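Long-range contacts in uncharacterized protein (PDB 3LPZ), which probably acts as Get4, an alpha-solenoid protein that binds Get5 in the Get pathway of tail-anchored protein biogenesis: residues 184-189 with 240-245; 122-127 with 136-141; 199-204 with 290-295; 170-175 with 210-215. All coordinates share one frame; numbering follows the deposited sequence.

How the contacts relate
The four contacts lie along the helical array of an alpha-solenoid, and their segments enter the chain in the order contact 2, contact 4, contact 1, contact 3. Contact 2 closes before the others open and stands apart, its centre about 23 to 33 Å from theirs. The other three interlock: helix 186-199 opens within contact 1 and ends within contact 3, while helix 203-220 serves contacts 3 and 4. Contacts 1 and 4, with centres about 13 Å apart, touch where Ala186 O lies 3.3 Å from Phe213 CZ, so the two form one continuous packed region. Contact 3 joins chain parts 86 residues apart, tying a late helix back to the middle of the solenoid.

Contact 1: 184-189 with 240-245; sequences HTAPLY and PSLPLL
Leu188, which reaches Leu244 with its methyl CD1, donates its backbone N to Thr185 O (2.9 Å), a bond that fixes the first turn of helix 186-199; the N of Tyr189 adds a weak second one to the same oxygen. Across to 240-245 there is no hydrogen bond, and the contact is carried by aliphatic groups around Pro187. Its ring crosses the Leu244 side chain at about a right angle, with Pro187 CB 3.6 Å from Leu244 CB and equally near Leu245 N (3.6 Å). Within the alpha-solenoid this joins the N-terminal turns of two helices: Pro187 sits in the opening turn of helix 186-199, Pro243 in that of helix 243-256, where a proline costs no helical N-H bond. Leu242, the N-cap residue of the second helix, places CD1 4.2 Å from Ala186 CB and CD2 4.2 Å from His184 O. Leu245 CD1 approaches the same alanine methyl at 4.4 Å, a spacing matched by the methyl pair of Leu188 and Leu244. Leu242 and Leu245 also rest on Leu217 of helix 203-220, whereas Leu244 packs against Leu274 of helix 271-275.

Contact 2: 122-127 with 136-141; sequences IDWSKK and PELHHV
Ile122 lays its CD1 methyl over one face of the His139 imidazole, a CH-pi contact with the carbon 4.1 Å from the ring centroid and 21° off the normal. The branch methyl CG2 meets His139 CE1 at 3.9 Å. CD1 also touches Leu138 CB (4.0 Å), so one isoleucine covers two successive residues of the partner helix. Leu138 in turn sends CD1 to Ser125 CB (3.9 Å) and to the edge of the Trp124 ring. Behind this apolar layer, Ser125 OG donates to Ile122 O (2.6 Å), which also accepts the helical bond from Lys126 N (2.9 Å); Asp135 N binds the same hydroxyl. The imidazole is held by His158 through ND1 and by Ala133 O through NE2, which fixes its rotation under the methyl. The helical segments run nearly antiparallel, at 158° with axes 10.3 Å apart, as a helical hairpin of the solenoid; helix 94-104 packs on both Trp124 and Leu138, and helix 71-88 on Trp124.

Contact 3: 199-204 with 290-295; sequences LVANVR and EMYFGI
Tyr292, its CG anti to the carbonyl carbon (chi1 -62°), and Val203, its CG2 anti to its own, run alongside each other in opposite senses, which brings Val203 CG2 to 3.7 Å from Tyr292 CE1. This methyl lies obliquely to the ring, 3.8 Å from Tyr292 OH. The phenol oxygen comes to 3.3 Å from Ala201 CA and is hydrogen-bonded to Leu198 O, near the end of helix 186-199. Ala201, with positive phi, is the C-prime residue of the Schellman motif that ends that helix, and Tyr292 OH packs against this turn. In one of two modelled conformers Met291 bends at chi3 and brings CE to 3.4 Å from Leu199 O and 4.0 Å from Ala201 CB, a contact that is accordingly less certain. Asn202, the N-cap of helix 203-220, bonds Ala205 N through OD1. The contact thus lies at the surface, between the turn joining helices 186-199 and 203-220 and the C-terminal end of helix 282-293; Val255 of helix 243-256 packs on both Val203 and Tyr292.

Contact 4: 170-175 with 210-215; sequences LARMEY and YRIFTS
Ala171 and Phe213 bring their CA atoms within 5.1 Å, the nearest approach of two helical segments that run in the same general sense at 34° with axes 8.3 Å apart. The small alanine permits this closeness: its CB lies 3.7 Å from Ile212 CG2 and 4.2 Å from Phe213 CB. Phe213 extends with CG anti to the backbone N (chi1 -178°) and pushes its ring against the first helix. The ring edge meets Ala171 O, 3.7 Å from CD2, and Glu174 C lies in the ring plane. One face of the phenyl takes the edge of Tyr175 in a T-shaped stack, with centroids 5.4 Å apart and planes at 72°; Tyr175 CD1 does the touching, offset toward the rim. On the exposed side Ile212 CG2 sits over the centre of the Arg172 guanidinium, 4.0 Å above its plane, and also touches Arg172 CG (3.7 Å). The salt bridge of Arg172 NE to Glu168 holds that flat group, while Tyr175 OH is bonded to Asp220. Glu174 OE2 lies close to Glu156 OE2, a pairing of like charges that may favour protonation of one carboxylate, although Arg192 also packs on Glu174. Helices 166-179 and 203-220 are thus packed directly together in the solenoid, with helix 186-199, which connects them in sequence, placing Ala193 on Glu174 and Cys190 on Phe213.

Contact 1: 184-189 with 240-245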
loop_
_atom_site.group_PDB
_atom_site.type_symbol
_atom_site.label_atom_id
_atom_site.label_comp_id
_atom_site.label_asym_id
_atom_site.label_seq_id
_atom_site.Cartn_x
_atom_site.Cartn_y
_atom_site.Cartn_z
ATOM N N HIS A 184 23.500 -9.046 -4.847
ATOM C CA HIS A 184 22.829 -9.937 -5.806
ATOM C C HIS A 184 21.296 -9.943 -5.636
ATOM O O HIS A 184 20.575 -10.425 -6.509
ATOM C CB HIS A 184 23.380 -11.377 -5.751
ATOM C CG HIS A 184 22.995 -12.143 -4.518
ATOM N ND1 HIS A 184 23.800 -12.210 -3.395
ATOM C CD2 HIS A 184 21.893 -12.877 -4.232
ATOM C CE1 HIS A 184 23.207 -12.948 -2.470
ATOM N NE2 HIS A 184 22.044 -13.357 -2.951
ATOM N N THR A 185 20.811 -9.424 -4.506
ATOM C CA THR A 185 19.380 -9.424 -4.230
ATOM C C THR A 185 18.617 -8.308 -4.922
ATOM O O THR A 185 17.403 -8.222 -4.737
ATOM C CB THR A 185 19.063 -9.382 -2.715
ATOM O OG1 THR A 185 19.431 -8.089 -2.183
ATOM C CG2 THR A 185 19.778 -10.559 -1.977
ATOM N N ALA A 186 19.288 -7.463 -5.724
ATOM C CA ALA A 186 18.569 -6.348 -6.417
ATOM C C ALA A 186 17.215 -6.737 -7.076
ATOM O O ALA A 186 16.239 -6.038 -6.862
ATOM C CB ALA A 186 19.452 -5.596 -7.405
ATOM N N PRO A 187 17.154 -7.864 -7.849
ATOM C CA PRO A 187 15.882 -8.223 -8.514
ATOM C C PRO A 187 14.752 -8.556 -7.543
ATOM O O PRO A 187 13.583 -8.343 -7.874
ATOM C CB PRO A 187 16.236 -9.479 -9.331
ATOM C CG PRO A 187 17.795 -9.501 -9.367
ATOM C CD PRO A 187 18.220 -8.859 -8.114
ATOM N N LEU A 188 15.090 -9.064 -6.350
ATOM C CA LEU A 188 14.076 -9.404 -5.340
ATOM C C LEU A 188 13.366 -8.154 -4.814
ATOM O O LEU A 188 12.166 -8.159 -4.605
ATOM C CB LEU A 188 14.695 -10.185 -4.179
ATOM C CG LEU A 188 14.919 -11.706 -4.306
ATOM C CD1 LEU A 188 15.183 -12.210 -5.711
ATOM C CD2 LEU A 188 15.987 -12.188 -3.274
ATOM N N TYR A 189 14.117 -7.088 -4.595
ATOM C CA TYR A 189 13.538 -5.847 -4.112
ATOM C C TYR A 189 12.840 -5.116 -5.222
ATOM O O TYR A 189 11.776 -4.520 -5.002
ATOM C CB TYR A 189 14.592 -4.976 -3.422
ATOM C CG TYR A 189 15.051 -5.625 -2.124
ATOM C CD1 TYR A 189 14.305 -5.477 -0.947
ATOM C CD2 TYR A 189 16.176 -6.460 -2.094
ATOM C CE1 TYR A 189 14.706 -6.107 0.245
ATOM C CE2 TYR A 189 16.579 -7.083 -0.911
ATOM C CZ TYR A 189 15.838 -6.903 0.245
ATOM O OH TYR A 189 16.222 -7.528 1.400
ATOM N N PRO A 240 23.529 -7.370 -17.488
ATOM C CA PRO A 240 24.064 -8.717 -17.741
ATOM C C PRO A 240 24.346 -9.510 -16.482
ATOM O O PRO A 240 24.195 -10.733 -16.501
ATOM C CB PRO A 240 25.354 -8.444 -18.516
ATOM C CG PRO A 240 25.044 -7.153 -19.250
ATOM C CD PRO A 240 24.304 -6.333 -18.196
ATOM N N SER A 241 24.716 -8.853 -15.383
ATOM C CA SER A 241 25.045 -9.601 -14.163
ATOM C C SER A 241 23.834 -9.911 -13.296
ATOM O O SER A 241 23.981 -10.533 -12.248
ATOM C CB SER A 241 26.057 -8.835 -13.318
ATOM O OG SER A 241 25.459 -7.627 -12.880
ATOM N N LEU A 242 22.643 -9.459 -13.699
ATOM C CA LEU A 242 21.446 -9.631 -12.863
ATOM C C LEU A 242 20.306 -10.229 -13.711
ATOM O O LEU A 242 19.349 -9.534 -14.063
ATOM C CB LEU A 242 21.051 -8.303 -12.211
ATOM C CG LEU A 242 22.056 -7.669 -11.222
ATOM C CD1 LEU A 242 21.681 -6.220 -10.899
ATOM C CD2 LEU A 242 22.190 -8.489 -9.926
ATOM N N PRO A 243 20.424 -11.523 -14.065
ATOM C CA PRO A 243 19.424 -12.159 -14.956
ATOM C C PRO A 243 17.940 -11.998 -14.540
ATOM O O PRO A 243 17.075 -11.873 -15.408
ATOM C CB PRO A 243 19.808 -13.647 -14.938
ATOM C CG PRO A 243 20.972 -13.802 -14.016
ATOM C CD PRO A 243 21.538 -12.431 -13.731
ATOM N N LEU A 244 17.627 -12.058 -13.248
ATOM C CA LEU A 244 16.223 -11.960 -12.835
ATOM C C LEU A 244 15.678 -10.550 -12.977
ATOM O O LEU A 244 14.468 -10.338 -13.063
ATOM C CB LEU A 244 16.031 -12.411 -11.385
ATOM C CG LEU A 244 15.960 -13.926 -11.162
ATOM C CD1 LEU A 244 15.684 -14.185 -9.667
ATOM C CD2 LEU A 244 14.928 -14.592 -12.074
ATOM N N LEU A 245 16.557 -9.563 -12.945
ATOM C CA LEU A 245 16.102 -8.205 -13.228
ATOM C C LEU A 245 15.734 -8.107 -14.731
ATOM O O LEU A 245 14.777 -7.410 -15.133
ATOM C CB LEU A 245 17.190 -7.209 -12.851
ATOM C CG LEU A 245 16.757 -6.089 -11.914
ATOM C CD1 LEU A 245 17.928 -5.138 -11.559
ATOM C CD2 LEU A 245 15.591 -5.318 -12.526
#

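Contact 2: 122-127 with 136-141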
loop_
_atom_site.group_PDB
_atom_site.type_symbol
_atom_site.label_atom_id
_atom_site.label_comp_id
_atom_site.label_asym_id
_atom_site.label_seq_id
_atom_site.Cartn_x
_atom_site.Cartn_y
_atom_site.Cartn_z
ATOM N N ILE A 122 -9.387 4.624 7.004
ATOM C CA ILE A 122 -9.347 3.871 5.746
ATOM C C ILE A 122 -10.692 3.178 5.488
ATOM O O ILE A 122 -11.175 3.200 4.349
ATOM C CB ILE A 122 -8.202 2.835 5.716
ATOM C CG1 ILE A 122 -6.819 3.532 5.711
ATOM C CG2 ILE A 122 -8.349 1.828 4.499
ATOM C CD1 ILE A 122 -6.507 4.332 4.468
ATOM N N ASP A 123 -11.279 2.589 6.534
ATOM C CA ASP A 123 -12.556 1.870 6.430
ATOM C C ASP A 123 -13.679 2.840 6.074
ATOM O O ASP A 123 -14.502 2.556 5.204
ATOM C CB ASP A 123 -12.908 1.114 7.729
ATOM C CG ASP A 123 -14.294 0.504 7.686
ATOM O OD1 ASP A 123 -14.452 -0.604 7.124
ATOM O OD2 ASP A 123 -15.241 1.138 8.181
ATOM N N TRP A 124 -13.708 4.004 6.703
ATOM C CA TRP A 124 -14.698 4.997 6.271
ATOM C C TRP A 124 -14.480 5.344 4.783
ATOM O O TRP A 124 -15.430 5.451 4.024
ATOM C CB TRP A 124 -14.636 6.248 7.147
ATOM C CG TRP A 124 -15.194 7.490 6.481
ATOM C CD1 TRP A 124 -16.523 7.865 6.387
ATOM C CD2 TRP A 124 -14.443 8.523 5.831
ATOM N NE1 TRP A 124 -16.620 9.069 5.750
ATOM C CE2 TRP A 124 -15.368 9.492 5.383
ATOM C CE3 TRP A 124 -13.070 8.731 5.594
ATOM C CZ2 TRP A 124 -14.972 10.655 4.699
ATOM C CZ3 TRP A 124 -12.673 9.878 4.911
ATOM C CH2 TRP A 124 -13.629 10.833 4.475
ATOM N N SER A 125 -13.226 5.488 4.366
ATOM C CA SER A 125 -12.952 5.887 2.982
ATOM C C SER A 125 -13.371 4.776 1.973
ATOM O O SER A 125 -13.723 5.074 0.841
ATOM C CB SER A 125 -11.491 6.290 2.809
ATOM O OG SER A 125 -10.641 5.156 2.676
ATOM N N LYS A 126 -13.322 3.512 2.385
ATOM C CA LYS A 126 -13.770 2.406 1.522
ATOM C C LYS A 126 -15.273 2.446 1.317
ATOM O O LYS A 126 -15.772 2.275 0.187
ATOM C CB LYS A 126 -13.414 1.048 2.133
ATOM C CG LYS A 126 -11.938 0.781 2.294
ATOM C CD LYS A 126 -11.772 -0.563 3.000
ATOM C CE LYS A 126 -10.405 -1.116 2.822
ATOM N NZ LYS A 126 -10.328 -2.429 3.516
ATOM N N LYS A 127 -15.992 2.659 2.418
ATOM C CA LYS A 127 -17.448 2.629 2.408
ATOM C C LYS A 127 -18.074 3.935 1.917
ATOM O O LYS A 127 -19.148 3.917 1.341
ATOM C CB LYS A 127 -17.956 2.232 3.809
ATOM C CG LYS A 127 -17.788 0.715 3.998
ATOM C CD LYS A 127 -17.905 0.224 5.418
ATOM C CE LYS A 127 -17.709 -1.285 5.416
ATOM N NZ LYS A 127 -16.912 -1.716 6.596
ATOM N N PRO A 136 -7.159 6.513 -2.370
ATOM C CA PRO A 136 -5.747 6.439 -2.728
ATOM C C PRO A 136 -4.813 7.430 -2.005
ATOM O O PRO A 136 -3.690 7.041 -1.624
ATOM C CB PRO A 136 -5.766 6.757 -4.226
ATOM C CG PRO A 136 -7.089 6.101 -4.692
ATOM C CD PRO A 136 -8.037 6.496 -3.564
ATOM N N GLU A 137 -5.243 8.687 -1.854
ATOM C CA GLU A 137 -4.372 9.710 -1.226
ATOM C C GLU A 137 -4.161 9.370 0.257
ATOM O O GLU A 137 -3.059 9.526 0.778
ATOM C CB GLU A 137 -4.958 11.136 -1.379
ATOM C CG GLU A 137 -4.069 12.235 -0.837
ATOM C CD GLU A 137 -4.603 13.647 -1.152
ATOM O OE1 GLU A 137 -5.463 13.828 -2.061
ATOM O OE2 GLU A 137 -4.182 14.581 -0.455
ATOM N N LEU A 138 -5.195 8.866 0.930
ATOM C CA LEU A 138 -4.988 8.418 2.319
ATOM C C LEU A 138 -3.991 7.257 2.387
ATOM O O LEU A 138 -3.072 7.270 3.232
ATOM C CB LEU A 138 -6.308 8.038 2.989
ATOM C CG LEU A 138 -7.312 9.169 3.270
ATOM C CD1 LEU A 138 -8.548 8.562 3.942
ATOM C CD2 LEU A 138 -6.714 10.260 4.189
ATOM N N HIS A 139 -4.130 6.279 1.475
ATOM C CA HIS A 139 -3.153 5.176 1.398
ATOM C C HIS A 139 -1.741 5.708 1.124
ATOM O O HIS A 139 -0.763 5.243 1.730
ATOM C CB HIS A 139 -3.505 4.152 0.304
ATOM C CG HIS A 139 -4.548 3.158 0.717
ATOM N ND1 HIS A 139 -4.407 2.344 1.821
ATOM C CD2 HIS A 139 -5.746 2.835 0.166
ATOM C CE1 HIS A 139 -5.465 1.554 1.935
ATOM N NE2 HIS A 139 -6.297 1.835 0.946
ATOM N N HIS A 140 -1.626 6.655 0.196
ATOM C CA HIS A 140 -0.338 7.258 -0.080
ATOM C C HIS A 140 0.335 7.877 1.173
ATOM O O HIS A 140 1.488 7.592 1.482
ATOM C CB HIS A 140 -0.425 8.317 -1.169
ATOM C CG HIS A 140 0.892 9.002 -1.406
ATOM N ND1 HIS A 140 1.924 8.394 -2.090
ATOM C CD2 HIS A 140 1.357 10.213 -1.011
ATOM C CE1 HIS A 140 2.970 9.210 -2.113
ATOM N NE2 HIS A 140 2.650 10.325 -1.476
ATOM N N VAL A 141 -0.381 8.770 1.837
ATOM C CA VAL A 141 0.149 9.421 3.021
ATOM C C VAL A 141 0.489 8.436 4.166
ATOM O O VAL A 141 1.564 8.528 4.737
ATOM C CB VAL A 141 -0.755 10.580 3.486
ATOM C CG1 VAL A 141 -0.163 11.215 4.775
ATOM C CG2 VAL A 141 -0.868 11.634 2.333
#

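Contact 3: 199-204 with 290-295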
loop_
_atom_site.group_PDB
_atom_site.type_symbol
_atom_site.label_atom_id
_atom_site.label_comp_id
_atom_site.label_asym_id
_atom_site.label_seq_id
_atom_site.Cartn_x
_atom_site.Cartn_y
_atom_site.Cartn_z
ATOM N N LEU A 199 -0.219 -7.016 -10.081
ATOM C CA LEU A 199 -1.313 -7.768 -9.444
ATOM C C LEU A 199 -2.599 -6.963 -9.187
ATOM O O LEU A 199 -3.675 -7.545 -9.125
ATOM C CB LEU A 199 -0.842 -8.416 -8.135
ATOM C CG LEU A 199 0.200 -9.538 -8.289
ATOM C CD1 LEU A 199 0.663 -10.022 -6.875
ATOM C CD2 LEU A 199 -0.341 -10.697 -9.102
ATOM N N VAL A 200 -2.499 -5.652 -9.009
ATOM C CA VAL A 200 -3.705 -4.807 -8.858
ATOM C C VAL A 200 -3.999 -4.084 -10.176
ATOM O O VAL A 200 -4.640 -3.030 -10.191
ATOM C CB VAL A 200 -3.596 -3.810 -7.658
ATOM C CG1 VAL A 200 -3.520 -4.599 -6.350
ATOM C CG2 VAL A 200 -2.369 -2.871 -7.804
ATOM N N ALA A 201 -3.473 -4.645 -11.269
ATOM C CA ALA A 201 -3.806 -4.215 -12.634
ATOM C C ALA A 201 -3.421 -2.762 -12.881
ATOM O O ALA A 201 -4.152 -2.018 -13.545
ATOM C CB ALA A 201 -5.318 -4.454 -12.908
ATOM N N ASN A 202 -2.269 -2.350 -12.342
ATOM C CA ASN A 202 -1.786 -1.009 -12.524
ATOM C C ASN A 202 -0.411 -1.062 -13.212
ATOM O O ASN A 202 0.619 -0.974 -12.568
ATOM C CB ASN A 202 -1.684 -0.305 -11.167
ATOM C CG ASN A 202 -1.541 1.213 -11.308
ATOM O OD1 ASN A 202 -1.200 1.708 -12.376
ATOM N ND2 ASN A 202 -1.782 1.948 -10.215
ATOM N N VAL A 203 -0.433 -1.263 -14.522
ATOM C CA VAL A 203 0.758 -1.381 -15.329
ATOM C C VAL A 203 1.567 -0.097 -15.296
ATOM O O VAL A 203 2.773 -0.145 -15.234
ATOM C CB VAL A 203 0.404 -1.807 -16.792
ATOM C CG1 VAL A 203 1.685 -1.990 -17.639
ATOM C CG2 VAL A 203 -0.345 -3.133 -16.747
ATOM N N ARG A 204 0.891 1.045 -15.357
ATOM C CA ARG A 204 1.538 2.349 -15.307
ATOM C C ARG A 204 2.442 2.442 -14.081
ATOM O O ARG A 204 3.604 2.838 -14.172
ATOM C CB ARG A 204 0.486 3.461 -15.226
ATOM C CG ARG A 204 1.029 4.836 -15.575
ATOM C CD ARG A 204 0.637 5.902 -14.540
ATOM N NE ARG A 204 1.753 6.195 -13.636
ATOM C CZ ARG A 204 1.760 5.938 -12.329
ATOM N NH1 ARG A 204 0.697 5.402 -11.753
ATOM N NH2 ARG A 204 2.826 6.249 -11.603
ATOM N N GLU A 290 -2.381 -15.441 -15.694
ATOM C CA GLU A 290 -3.828 -15.366 -15.892
ATOM C C GLU A 290 -4.312 -13.978 -16.325
ATOM O O GLU A 290 -5.032 -13.864 -17.319
ATOM C CB GLU A 290 -4.565 -15.854 -14.653
ATOM C CG GLU A 290 -6.079 -16.048 -14.829
ATOM C CD GLU A 290 -6.728 -16.545 -13.542
ATOM O OE1 GLU A 290 -7.069 -15.722 -12.664
ATOM O OE2 GLU A 290 -6.877 -17.770 -13.393
ATOM N N MET A 291 -3.891 -12.935 -15.610
ATOM C CA MET A 291 -4.368 -11.567 -15.851
ATOM C C MET A 291 -3.981 -11.000 -17.217
ATOM O O MET A 291 -4.790 -10.356 -17.884
ATOM C CB MET A 291 -3.860 -10.625 -14.765
ATOM C CG MET A 291 -4.405 -10.910 -13.397
ATOM S SD MET A 291 -3.623 -9.895 -12.145
ATOM C CE MET A 291 -4.518 -8.349 -12.355
ATOM N N TYR A 292 -2.739 -11.241 -17.636
ATOM C CA TYR A 292 -2.187 -10.565 -18.818
ATOM C C TYR A 292 -2.031 -11.444 -20.045
ATOM O O TYR A 292 -1.872 -10.945 -21.173
ATOM C CB TYR A 292 -0.834 -9.909 -18.464
ATOM C CG TYR A 292 -0.993 -8.842 -17.401
ATOM C CD1 TYR A 292 -1.423 -7.560 -17.737
ATOM C CD2 TYR A 292 -0.773 -9.138 -16.045
ATOM C CE1 TYR A 292 -1.607 -6.566 -16.751
ATOM C CE2 TYR A 292 -0.955 -8.152 -15.043
ATOM C CZ TYR A 292 -1.384 -6.873 -15.406
ATOM O OH TYR A 292 -1.564 -5.902 -14.429
ATOM N N PHE A 293 -2.033 -12.748 -19.833
ATOM C CA PHE A 293 -1.704 -13.661 -20.914
ATOM C C PHE A 293 -2.778 -14.710 -21.143
ATOM O O PHE A 293 -2.641 -15.551 -22.039
ATOM C CB PHE A 293 -0.336 -14.305 -20.675
ATOM C CG PHE A 293 0.775 -13.302 -20.553
ATOM C CD1 PHE A 293 1.293 -12.676 -21.687
ATOM C CD2 PHE A 293 1.282 -12.961 -19.299
ATOM C CE1 PHE A 293 2.316 -11.733 -21.568
ATOM C CE2 PHE A 293 2.302 -12.011 -19.165
ATOM C CZ PHE A 293 2.817 -11.395 -20.286
ATOM N N GLY A 294 -3.844 -14.650 -20.348
ATOM C CA GLY A 294 -4.954 -15.595 -20.477
ATOM C C GLY A 294 -4.582 -17.040 -20.149
ATOM O O GLY A 294 -5.293 -17.957 -20.535
ATOM N N ILE A 295 -3.468 -17.253 -19.448
ATOM C CA ILE A 295 -3.059 -18.605 -19.021
ATOM C C ILE A 295 -3.724 -18.956 -17.687
ATOM O O ILE A 295 -3.412 -18.358 -16.648
ATOM C CB ILE A 295 -1.528 -18.731 -18.926
ATOM C CG1 ILE A 295 -0.884 -18.401 -20.270
ATOM C CG2 ILE A 295 -1.117 -20.119 -18.455
ATOM C CD1 ILE A 295 0.613 -18.044 -20.190
#

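Contact 4: 170-175 with 210-215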
loop_
_atom_site.group_PDB
_atom_site.type_symbol
_atom_site.label_atom_id
_atom_site.label_comp_id
_atom_site.label_asym_id
_atom_site.label_seq_id
_atom_site.Cartn_x
_atom_site.Cartn_y
_atom_site.Cartn_z
ATOM N N LEU A 170 7.463 3.856 -3.188
ATOM C CA LEU A 170 7.638 2.424 -2.953
ATOM C C LEU A 170 8.961 1.904 -3.527
ATOM O O LEU A 170 9.663 1.154 -2.872
ATOM C CB LEU A 170 6.446 1.623 -3.510
ATOM C CG LEU A 170 6.472 0.101 -3.308
ATOM C CD1 LEU A 170 6.511 -0.260 -1.779
ATOM C CD2 LEU A 170 5.277 -0.563 -3.998
ATOM N N ALA A 171 9.279 2.285 -4.758
ATOM C CA ALA A 171 10.518 1.840 -5.401
ATOM C C ALA A 171 11.771 2.334 -4.629
ATOM O O ALA A 171 12.735 1.574 -4.441
ATOM C CB ALA A 171 10.546 2.321 -6.864
ATOM N N ARG A 172 11.741 3.584 -4.174
ATOM C CA ARG A 172 12.857 4.139 -3.359
ATOM C C ARG A 172 12.970 3.483 -1.992
ATOM O O ARG A 172 14.083 3.265 -1.488
ATOM C CB ARG A 172 12.726 5.657 -3.197
ATOM C CG ARG A 172 13.050 6.397 -4.479
ATOM C CD ARG A 172 13.123 7.934 -4.288
ATOM N NE ARG A 172 13.063 8.622 -5.585
ATOM C CZ ARG A 172 14.066 8.669 -6.466
ATOM N NH1 ARG A 172 15.220 8.053 -6.214
ATOM N NH2 ARG A 172 13.918 9.323 -7.614
ATOM N N MET A 173 11.831 3.125 -1.413
ATOM C CA MET A 173 11.816 2.343 -0.173
ATOM C C MET A 173 12.410 0.943 -0.408
ATOM O O MET A 173 13.248 0.487 0.363
ATOM C CB MET A 173 10.401 2.249 0.407
ATOM C CG MET A 173 10.314 1.497 1.761
ATOM S SD MET A 173 8.790 0.527 1.927
ATOM C CE MET A 173 9.307 -0.884 0.948
ATOM N N GLU A 174 11.976 0.270 -1.464
ATOM C CA GLU A 174 12.560 -1.029 -1.808
ATOM C C GLU A 174 14.057 -0.911 -2.077
ATOM O O GLU A 174 14.813 -1.806 -1.714
ATOM C CB GLU A 174 11.860 -1.723 -2.993
ATOM C CG GLU A 174 10.334 -2.051 -2.846
ATOM C CD GLU A 174 9.971 -3.016 -1.737
ATOM O OE1 GLU A 174 10.858 -3.687 -1.158
ATOM O OE2 GLU A 174 8.767 -3.101 -1.428
ATOM N N TYR A 175 14.487 0.164 -2.734
ATOM C CA TYR A 175 15.913 0.366 -2.947
ATOM C C TYR A 175 16.662 0.554 -1.606
ATOM O O TYR A 175 17.741 -0.015 -1.423
ATOM C CB TYR A 175 16.228 1.556 -3.886
ATOM C CG TYR A 175 17.661 1.473 -4.327
ATOM C CD1 TYR A 175 18.029 0.564 -5.312
ATOM C CD2 TYR A 175 18.656 2.233 -3.724
ATOM C CE1 TYR A 175 19.326 0.420 -5.718
ATOM C CE2 TYR A 175 20.010 2.094 -4.136
ATOM C CZ TYR A 175 20.317 1.164 -5.130
ATOM O OH TYR A 175 21.606 0.980 -5.576
ATOM N N TYR A 210 9.552 0.266 -11.603
ATOM C CA TYR A 210 10.688 -0.325 -12.288
ATOM C C TYR A 210 11.713 0.742 -12.727
ATOM O O TYR A 210 12.924 0.614 -12.507
ATOM C CB TYR A 210 10.175 -1.087 -13.499
ATOM C CG TYR A 210 11.263 -1.465 -14.460
ATOM C CD1 TYR A 210 12.068 -2.583 -14.221
ATOM C CD2 TYR A 210 11.502 -0.691 -15.612
ATOM C CE1 TYR A 210 13.094 -2.921 -15.097
ATOM C CE2 TYR A 210 12.526 -1.038 -16.497
ATOM C CZ TYR A 210 13.310 -2.157 -16.227
ATOM O OH TYR A 210 14.318 -2.498 -17.112
ATOM N N ARG A 211 11.225 1.821 -13.321
ATOM C CA ARG A 211 12.140 2.853 -13.797
ATOM C C ARG A 211 12.865 3.514 -12.614
ATOM O O ARG A 211 14.082 3.688 -12.643
ATOM C CB ARG A 211 11.384 3.881 -14.642
ATOM C CG ARG A 211 10.863 3.262 -15.955
ATOM C CD ARG A 211 10.398 4.329 -16.925
ATOM N NE ARG A 211 9.045 4.775 -16.658
ATOM C CZ ARG A 211 7.995 4.463 -17.424
ATOM N NH1 ARG A 211 8.135 3.692 -18.509
ATOM N NH2 ARG A 211 6.801 4.931 -17.114
ATOM N N ILE A 212 12.129 3.857 -11.572
ATOM C CA ILE A 212 12.757 4.467 -10.381
ATOM C C ILE A 212 13.785 3.545 -9.733
ATOM O O ILE A 212 14.916 3.988 -9.407
ATOM C CB ILE A 212 11.705 4.947 -9.347
ATOM C CG1 ILE A 212 10.811 6.070 -9.935
ATOM C CG2 ILE A 212 12.358 5.367 -8.007
ATOM C CD1 ILE A 212 11.521 7.441 -10.274
ATOM N N PHE A 213 13.426 2.278 -9.538
ATOM C CA PHE A 213 14.326 1.368 -8.819
ATOM C C PHE A 213 15.619 1.178 -9.649
ATOM O O PHE A 213 16.737 1.264 -9.118
ATOM C CB PHE A 213 13.651 0.005 -8.583
ATOM C CG PHE A 213 14.488 -0.954 -7.807
ATOM C CD1 PHE A 213 15.462 -1.737 -8.444
ATOM C CD2 PHE A 213 14.310 -1.089 -6.418
ATOM C CE1 PHE A 213 16.259 -2.648 -7.700
ATOM C CE2 PHE A 213 15.089 -1.980 -5.678
ATOM C CZ PHE A 213 16.074 -2.760 -6.315
ATOM N N THR A 214 15.454 0.875 -10.936
ATOM C CA THR A 214 16.615 0.668 -11.789
ATOM C C THR A 214 17.456 1.934 -12.013
ATOM O O THR A 214 18.661 1.816 -12.141
ATOM C CB THR A 214 16.272 -0.040 -13.123
ATOM O OG1 THR A 214 15.356 0.761 -13.897
ATOM C CG2 THR A 214 15.679 -1.435 -12.831
ATOM N N SER A 215 16.836 3.124 -12.048
ATOM C CA SER A 215 17.639 4.364 -12.098
ATOM C C SER A 215 18.467 4.508 -10.831
ATOM O O SER A 215 19.601 4.933 -10.908
ATOM C CB SER A 215 16.781 5.621 -12.254
ATOM O OG SER A 215 16.128 5.515 -13.489
#